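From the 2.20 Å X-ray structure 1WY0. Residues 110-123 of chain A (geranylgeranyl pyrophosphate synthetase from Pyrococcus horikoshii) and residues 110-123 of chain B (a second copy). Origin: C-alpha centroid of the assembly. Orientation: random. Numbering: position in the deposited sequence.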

# COMPACT_ATOMS: atom_id res chain seq x y z
N ALA A 110 -11.06 0.88 -4.94
CA ALA A 110 -10.34 2.09 -4.53
C ALA A 110 -9.15 1.69 -3.67
O ALA A 110 -8.06 2.26 -3.77
N ILE A 111 -9.34 0.71 -2.80
CA ILE A 111 -8.25 0.25 -1.96
C ILE A 111 -7.16 -0.26 -2.90
O ILE A 111 -5.99 0.15 -2.79
N LEU A 112 -7.54 -1.15 -3.82
CA LEU A 112 -6.58 -1.70 -4.78
C LEU A 112 -5.89 -0.64 -5.63
O LEU A 112 -4.72 -0.78 -5.94
N ALA A 113 -6.61 0.42 -6.02
CA ALA A 113 -6.02 1.48 -6.83
C ALA A 113 -4.94 2.17 -6.00
O ALA A 113 -3.85 2.47 -6.50
N GLY A 114 -5.25 2.45 -4.74
CA GLY A 114 -4.28 3.06 -3.85
C GLY A 114 -3.07 2.14 -3.74
O GLY A 114 -1.95 2.61 -3.77
N ASP A 115 -3.30 0.84 -3.62
CA ASP A 115 -2.20 -0.12 -3.52
C ASP A 115 -1.33 -0.12 -4.76
O ASP A 115 -0.10 -0.19 -4.68
N LEU A 116 -1.96 -0.06 -5.92
CA LEU A 116 -1.23 -0.06 -7.17
C LEU A 116 -0.38 1.20 -7.26
O LEU A 116 0.77 1.17 -7.68
N LEU A 117 -0.98 2.33 -6.91
CA LEU A 117 -0.27 3.59 -6.92
C LEU A 117 0.96 3.54 -6.01
O LEU A 117 2.02 4.04 -6.38
N PHE A 118 0.82 2.94 -4.83
CA PHE A 118 1.93 2.84 -3.87
C PHE A 118 3.04 1.95 -4.45
O PHE A 118 4.23 2.30 -4.41
N SER A 119 2.65 0.81 -4.99
CA SER A 119 3.57 -0.12 -5.61
C SER A 119 4.31 0.57 -6.77
O SER A 119 5.51 0.36 -6.97
N LYS A 120 3.60 1.39 -7.54
CA LYS A 120 4.34 1.96 -8.66
C LYS A 120 5.27 3.10 -8.23
O LYS A 120 6.28 3.39 -8.85
N ALA A 121 5.05 3.72 -7.07
CA ALA A 121 6.00 4.68 -6.55
C ALA A 121 7.37 4.02 -6.41
O ALA A 121 8.40 4.62 -6.72
N PHE A 122 7.39 2.78 -5.92
CA PHE A 122 8.66 2.09 -5.77
C PHE A 122 9.15 1.54 -7.11
O PHE A 122 10.34 1.35 -7.33
N GLU A 123 8.26 1.31 -8.06
CA GLU A 123 8.79 0.91 -9.33
C GLU A 123 9.44 2.10 -9.98
O GLU A 123 10.44 1.99 -10.68
N ALA B 110 -7.76 -0.87 9.31
CA ALA B 110 -7.29 -2.08 8.62
C ALA B 110 -6.60 -1.68 7.32
O ALA B 110 -5.58 -2.25 6.94
N ILE B 111 -7.16 -0.70 6.62
CA ILE B 111 -6.54 -0.24 5.39
C ILE B 111 -5.15 0.27 5.75
O ILE B 111 -4.15 -0.14 5.14
N LEU B 112 -5.09 1.16 6.75
CA LEU B 112 -3.81 1.71 7.19
C LEU B 112 -2.81 0.64 7.65
O LEU B 112 -1.62 0.79 7.41
N ALA B 113 -3.29 -0.41 8.32
CA ALA B 113 -2.40 -1.47 8.78
C ALA B 113 -1.79 -2.17 7.56
O ALA B 113 -0.60 -2.46 7.53
N GLY B 114 -2.63 -2.45 6.56
CA GLY B 114 -2.15 -3.06 5.34
C GLY B 114 -1.12 -2.14 4.71
O GLY B 114 -0.09 -2.61 4.25
N ASP B 115 -1.37 -0.83 4.70
CA ASP B 115 -0.42 0.13 4.13
C ASP B 115 0.91 0.12 4.86
O ASP B 115 1.97 0.19 4.24
N LEU B 116 0.85 0.06 6.18
CA LEU B 116 2.06 0.06 6.98
C LEU B 116 2.85 -1.21 6.69
O LEU B 116 4.07 -1.17 6.56
N LEU B 117 2.16 -2.33 6.64
CA LEU B 117 2.80 -3.60 6.34
C LEU B 117 3.50 -3.54 4.98
O LEU B 117 4.62 -4.04 4.84
N PHE B 118 2.86 -2.94 3.98
CA PHE B 118 3.44 -2.84 2.63
C PHE B 118 4.69 -1.96 2.66
O PHE B 118 5.73 -2.30 2.10
N SER B 119 4.57 -0.81 3.31
CA SER B 119 5.68 0.12 3.47
C SER B 119 6.85 -0.58 4.18
O SER B 119 8.01 -0.37 3.84
N LYS B 120 6.55 -1.40 5.19
CA LYS B 120 7.71 -1.97 5.87
C LYS B 120 8.35 -3.11 5.07
O LYS B 120 9.53 -3.40 5.19
N ALA B 121 7.64 -3.72 4.13
CA ALA B 121 8.26 -4.69 3.24
C ALA B 121 9.44 -4.03 2.51
O ALA B 121 10.49 -4.64 2.33
N PHE B 122 9.24 -2.79 2.07
CA PHE B 122 10.31 -2.10 1.37
C PHE B 122 11.34 -1.56 2.35
O PHE B 122 12.51 -1.37 2.03
N GLU B 123 10.96 -1.32 3.60
CA GLU B 123 12.00 -0.92 4.51
C GLU B 123 12.86 -2.12 4.80
O GLU B 123 14.07 -2.01 4.99

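Two copies of the same helix lie side by side across an exact two-fold axis, their N-to-C directions only 14° apart and their axes 11.4 Å apart at closest approach. Because the two-fold is exact, a walk along chain A describes chain B as well; A:Ile111, A:Asp115, A:Phe118 and A:Phe122 each meet their own counterpart, while A:Ser119 meets B:Phe118.

A:Ile111 (chi1 m, chi2 t) leaves the helix sideways, but the end of its side chain comes nearer the partner, and its CG1 lies 4.0 Å from CD1 of B:Ile111. A branched aliphatic chain suits this apolar contact. A:Leu112 and A:Ala113 do not reach the other helix, and A:Gly114 offers no side chain.

One turn on from the isoleucine, A:Asp115 (chi1 m) is less expected: its OD1 approaches OD1 of B:Asp115 to 3.9 Å, bringing like charges close together. Its OD2 is hydrogen-bonded elsewhere in the structure.

A:Leu116 points away, whereas A:Phe118 points toward chain B with chi1 t. This brings its ring to the two-fold, where CD2 meets CD2 of B:Phe118 at 3.3 Å; the ring planes are inclined at 78°. The same ring also touches the next residue of chain B: its CE2 sits 3.9 Å from the backbone N of B:Ser119, which lies at the ring edge. In return, A:Ser119 (chi1 t), with its small side chain, places CB 4.0 Å from CE2 of B:Phe118, while its OG is hydrogen-bonded elsewhere in the structure.

A:Lys120 stays out of reach, its NZ forming a salt bridge with OE1 of A:Glu123 at 3.4 Å, the hydrogen bond itself being weak. Between them in sequence, A:Phe122 (chi1 m) points toward chain B and stacks face to face on B:Phe122, with centroids 4.0 Å apart and planes within 3° of parallel. Flat aromatic rings suit such close apposition. No hydrogen bond joins the two stretches; packing dominates their contact.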

# COMPACT_ATOMS: atom_id res chain seq x y z
CB ALA A 110 -11.26 3.01 -3.75
CB ILE A 111 -8.68 -0.88 -1.04
CG1 ILE A 111 -9.54 -0.32 0.09
CG2 ILE A 111 -7.47 -1.60 -0.49
CD1 ILE A 111 -10.25 -1.42 0.94
CB LEU A 112 -7.26 -2.70 -5.71
CG LEU A 112 -7.47 -4.09 -5.12
CD1 LEU A 112 -8.02 -4.99 -6.19
CD2 LEU A 112 -6.14 -4.66 -4.57
CB ALA A 113 -7.07 2.48 -7.26
CB ASP A 115 -2.72 -1.56 -3.30
CG ASP A 115 -3.30 -1.76 -1.92
OD1 ASP A 115 -3.08 -0.87 -1.05
OD2 ASP A 115 -3.96 -2.81 -1.70
CB LEU A 116 -2.18 -0.11 -8.37
CG LEU A 116 -1.35 0.01 -9.67
CD1 LEU A 116 -0.47 -1.22 -9.79
CD2 LEU A 116 -2.24 0.16 -10.87
CB LEU A 117 -1.20 4.73 -6.49
CG LEU A 117 -2.11 5.28 -7.58
CD1 LEU A 117 -3.14 6.24 -6.96
CD2 LEU A 117 -1.26 5.99 -8.64
CB PHE A 118 1.45 2.25 -2.53
CG PHE A 118 2.41 2.48 -1.38
CD1 PHE A 118 3.27 3.56 -1.39
CD2 PHE A 118 2.44 1.64 -0.28
CE1 PHE A 118 4.15 3.79 -0.34
CE2 PHE A 118 3.33 1.87 0.79
CZ PHE A 118 4.18 2.96 0.75
CB SER A 119 2.78 -1.32 -6.15
OG SER A 119 3.63 -2.25 -6.81
CB LYS A 120 3.33 2.48 -9.69
CG LYS A 120 2.51 1.34 -10.32
CD LYS A 120 2.97 1.02 -11.74
CE LYS A 120 2.24 -0.19 -12.33
NZ LYS A 120 2.90 -0.61 -13.56
CB ALA A 121 5.52 5.21 -5.20
CB PHE A 122 8.46 0.94 -4.78
CG PHE A 122 8.38 1.48 -3.38
CD1 PHE A 122 9.55 1.81 -2.71
CD2 PHE A 122 7.14 1.64 -2.77
CE1 PHE A 122 9.48 2.30 -1.41
CE2 PHE A 122 7.08 2.14 -1.47
CZ PHE A 122 8.25 2.47 -0.79
CB GLU A 123 7.66 0.41 -10.21
CG GLU A 123 8.19 -0.30 -11.45
CD GLU A 123 7.13 -0.32 -12.52
OE1 GLU A 123 5.98 -0.54 -12.21
OE2 GLU A 123 7.48 -0.14 -13.69
CB ALA B 110 -8.47 -2.99 8.33
CB ILE B 111 -7.34 0.89 4.76
CG1 ILE B 111 -8.60 0.33 4.12
CG2 ILE B 111 -6.49 1.61 3.73
CD1 ILE B 111 -9.62 1.43 3.67
CB LEU B 112 -4.00 2.71 8.32
CG LEU B 112 -4.45 4.10 7.88
CD1 LEU B 112 -4.47 5.00 9.09
CD2 LEU B 112 -3.49 4.66 6.80
CB ALA B 113 -3.16 -2.48 9.63
CB ASP B 115 -0.99 1.56 4.16
CG ASP B 115 -2.12 1.77 3.17
OD1 ASP B 115 -2.31 0.87 2.30
OD2 ASP B 115 -2.80 2.82 3.27
CB LEU B 116 1.73 0.11 8.48
CG LEU B 116 3.04 -0.01 9.28
CD1 LEU B 116 3.89 1.22 9.00
CD2 LEU B 116 2.77 -0.16 10.75
CB LEU B 117 1.77 -4.73 6.35
CG LEU B 117 1.43 -5.28 7.74
CD1 LEU B 117 0.23 -6.24 7.64
CD2 LEU B 117 2.66 -6.00 8.32
CB PHE B 118 2.42 -2.25 1.63
CG PHE B 118 2.77 -2.49 0.18
CD1 PHE B 118 3.54 -3.56 -0.19
CD2 PHE B 118 2.31 -1.64 -0.83
CE1 PHE B 118 3.87 -3.80 -1.52
CE2 PHE B 118 2.64 -1.88 -2.18
CZ PHE B 118 3.42 -2.96 -2.51
CB SER B 119 5.21 1.32 4.29
OG SER B 119 6.26 2.24 4.52
CB LYS B 120 7.25 -2.48 7.24
CG LYS B 120 6.79 -1.35 8.16
CD LYS B 120 7.83 -1.03 9.24
CE LYS B 120 7.44 0.18 10.09
NZ LYS B 120 8.57 0.61 10.90
CB ALA B 121 7.24 -5.21 2.24
CB PHE B 122 9.69 -0.95 0.57
CG PHE B 122 9.01 -1.49 -0.65
CD1 PHE B 122 9.76 -1.82 -1.77
CD2 PHE B 122 7.63 -1.65 -0.66
CE1 PHE B 122 9.13 -2.32 -2.90
CE2 PHE B 122 7.01 -2.15 -1.79
CZ PHE B 122 7.75 -2.49 -2.92
CB GLU B 123 11.37 -0.43 5.80
CG GLU B 123 12.40 0.28 6.67
CD GLU B 123 11.92 0.30 8.10
OE1 GLU B 123 10.74 0.53 8.33
OE2 GLU B 123 12.74 0.12 9.00